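Local coordinates for PA1221 (Pseudomonas aeruginosa, PDB 4DG8), which belongs to the ANL superfamily of AMP-binding enzymes, carries a phosphopantetheine attachment domain further along its chain, and is seen here with adenosine monophosphate bound, at residues G284-S289 with G456-L461. Residues are numbered along the deposited sequence; the frame is centred on the assembly and turned at random.
Sequences GGDILS and GVKQLL. With AMP (adenosine monophosphate), chain B.
With CG set opposite the carbonyl carbon (chi1 -90°), the carboxylate of Asp286 reaches out to meet Lys458, whose chain bends once at chi2 (114°) and then runs nearly straight to its ammonium group. The side chains extend toward each other from either end of a gap of 12.0 Å between Asp286 CA and Lys458 CA. They illustrate how one salt bridge between residues far apart in sequence can link parts of a protein whose backbones stay well apart. Lys458 NZ donates to Asp286 OD2 over 3.1 Å, the nitrogen standing almost in line with the CG-OD2 bond. Lys458 CE follows behind, 3.8 Å from Asp286 OD2, and little else touches: the two segments bury just 54 Å² between them. Since neither residue is fully buried, solvent probably moderates the attraction.

The backbone of the acidic partner's loop lies over one face of the adenine of AMP, with Asp286 O above AMP N1 (3.2 Å) and Gly285 N above the ring plane near AMP N7 (3.0 Å). Asp286 therefore faces the base with its backbone and the lysine with its carboxylate. The bridge probably joins the nucleotide-binding loop of the large domain to a strand of the small, mobile C-terminal domain, as in other ANL enzymes, some 170 residues further on. Lys423, hydrogen-bonded to Gly285 O and to AMP, also touches the side chain of Asp286.

Loop 284-289 joins strand 280-284 to helix 290-299, with Ser289 as the N-cap residue; strand 457-466 runs between strands 444-454 and 487-490, and Lys458 packs on Val451 of the former and on Ser262 of helix 261-270.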
loop_
_atom_site.group_PDB
_atom_site.type_symbol
_atom_site.label_atom_id
_atom_site.label_comp_id
_atom_site.label_asym_id
_atom_site.label_seq_id
_atom_site.Cartn_x
_atom_site.Cartn_y
_atom_site.Cartn_z
ATOM N N GLY A 284 4.804 8.220 5.883
ATOM C CA GLY A 284 4.906 7.035 6.719
ATOM C C GLY A 284 5.472 5.854 5.954
ATOM O O GLY A 284 6.233 6.030 4.995
ATOM N N GLY A 285 5.123 4.642 6.388
ATOM C CA GLY A 285 5.605 3.450 5.717
ATOM C C GLY A 285 6.933 2.992 6.280
ATOM O O GLY A 285 7.272 1.824 6.196
ATOM N N ASP A 286 7.677 3.932 6.858
ATOM C CA ASP A 286 8.895 3.667 7.616
ATOM C C ASP A 286 8.950 4.681 8.743
ATOM O O ASP A 286 8.168 5.636 8.762
ATOM C CB ASP A 286 10.146 3.835 6.755
ATOM C CG ASP A 286 10.552 2.561 6.063
ATOM O OD1 ASP A 286 10.931 1.583 6.764
ATOM O OD2 ASP A 286 10.505 2.549 4.815
ATOM N N ILE A 287 9.871 4.466 9.675
ATOM C CA ILE A 287 10.159 5.441 10.716
ATOM C C ILE A 287 10.475 6.790 10.066
ATOM O O ILE A 287 11.371 6.905 9.213
ATOM C CB ILE A 287 11.350 4.957 11.580
ATOM C CG1 ILE A 287 10.925 3.784 12.453
ATOM C CG2 ILE A 287 11.953 6.098 12.476
ATOM C CD1 ILE A 287 12.139 3.036 13.099
ATOM N N LEU A 288 9.734 7.813 10.476
ATOM C CA LEU A 288 9.939 9.134 9.921
ATOM C C LEU A 288 11.252 9.718 10.436
ATOM O O LEU A 288 11.671 9.466 11.578
ATOM C CB LEU A 288 8.773 10.069 10.267
ATOM C CG LEU A 288 7.349 9.691 9.852
ATOM C CD1 LEU A 288 6.448 10.897 10.098
ATOM C CD2 LEU A 288 7.279 9.246 8.387
ATOM N N SER A 289 11.888 10.514 9.586
ATOM C CA SER A 289 13.122 11.201 9.945
ATOM C C SER A 289 12.738 12.571 10.522
ATOM O O SER A 289 12.300 13.467 9.802
ATOM C CB SER A 289 13.990 11.373 8.691
ATOM O OG SER A 289 15.000 12.335 8.872
ATOM N N GLY A 456 16.289 8.454 -3.677
ATOM C CA GLY A 456 15.163 8.087 -2.839
ATOM C C GLY A 456 14.879 6.594 -2.822
ATOM O O GLY A 456 13.814 6.157 -2.374
ATOM N N VAL A 457 15.828 5.797 -3.301
ATOM C CA VAL A 457 15.552 4.379 -3.478
ATOM C C VAL A 457 16.480 3.451 -2.698
ATOM O O VAL A 457 17.712 3.598 -2.724
ATOM C CB VAL A 457 15.532 3.994 -4.976
ATOM C CG1 VAL A 457 15.797 2.504 -5.159
ATOM C CG2 VAL A 457 14.205 4.390 -5.599
ATOM N N LYS A 458 15.871 2.502 -1.994
ATOM C CA LYS A 458 16.622 1.470 -1.317
ATOM C C LYS A 458 17.036 0.453 -2.368
ATOM O O LYS A 458 16.234 0.026 -3.209
ATOM C CB LYS A 458 15.800 0.795 -0.217
ATOM C CG LYS A 458 15.215 1.733 0.831
ATOM C CD LYS A 458 13.692 1.729 0.743
ATOM C CE LYS A 458 13.043 2.316 1.989
ATOM N NZ LYS A 458 11.559 2.116 1.966
ATOM N N GLN A 459 18.309 0.097 -2.328
ATOM C CA GLN A 459 18.865 -0.887 -3.217
ATOM C C GLN A 459 19.245 -2.078 -2.379
ATOM O O GLN A 459 19.746 -1.943 -1.255
ATOM C CB GLN A 459 20.090 -0.332 -3.951
ATOM C CG GLN A 459 19.747 0.726 -4.985
ATOM C CD GLN A 459 20.972 1.361 -5.625
ATOM O OE1 GLN A 459 22.090 1.239 -5.122
ATOM N NE2 GLN A 459 20.763 2.052 -6.740
ATOM N N LEU A 460 18.960 -3.245 -2.936
ATOM C CA LEU A 460 19.357 -4.507 -2.366
ATOM C C LEU A 460 20.721 -4.833 -2.961
ATOM O O LEU A 460 20.961 -4.604 -4.147
ATOM C CB LEU A 460 18.334 -5.569 -2.744
ATOM C CG LEU A 460 18.309 -6.874 -1.959
ATOM C CD1 LEU A 460 18.054 -6.608 -0.482
ATOM C CD2 LEU A 460 17.233 -7.782 -2.545
ATOM N N LEU A 461 21.622 -5.322 -2.124
ATOM C CA LEU A 461 22.943 -5.740 -2.570
ATOM C C LEU A 461 23.144 -7.173 -2.114
ATOM O O LEU A 461 22.780 -7.523 -0.993
ATOM C CB LEU A 461 24.033 -4.846 -1.978
ATOM C CG LEU A 461 24.044 -3.369 -2.381
ATOM C CD1 LEU A 461 25.282 -2.689 -1.821
ATOM C CD2 LEU A 461 23.989 -3.221 -3.893
HETATM P P AMP B . 2.770 -2.344 4.462
HETATM O O1P AMP B . 3.465 -2.703 3.166
HETATM O O2P AMP B . 1.917 -1.083 4.504
HETATM O O3P AMP B . 1.948 -3.555 4.862
HETATM O "O5'" AMP B . 3.836 -2.295 5.640
HETATM C "C5'" AMP B . 3.414 -2.227 6.988
HETATM C "C4'" AMP B . 4.582 -2.130 7.931
HETATM O "O4'" AMP B . 5.399 -0.976 7.595
HETATM C "C3'" AMP B . 4.231 -1.925 9.393
HETATM O "O3'" AMP B . 3.864 -3.135 10.045
HETATM C "C2'" AMP B . 5.492 -1.280 9.950
HETATM O "O2'" AMP B . 6.496 -2.263 10.174
HETATM C "C1'" AMP B . 5.928 -0.399 8.775
HETATM N N9 AMP B . 5.410 0.983 8.895
HETATM C C8 AMP B . 4.345 1.468 8.213
HETATM N N7 AMP B . 4.101 2.765 8.523
HETATM C C5 AMP B . 5.009 3.144 9.435
HETATM C C6 AMP B . 5.313 4.392 10.187
HETATM N N6 AMP B . 4.572 5.503 10.022
HETATM N N1 AMP B . 6.362 4.382 11.045
HETATM C C2 AMP B . 7.106 3.267 11.206
HETATM N N3 AMP B . 6.887 2.106 10.555
HETATM C C4 AMP B . 5.876 1.971 9.669
#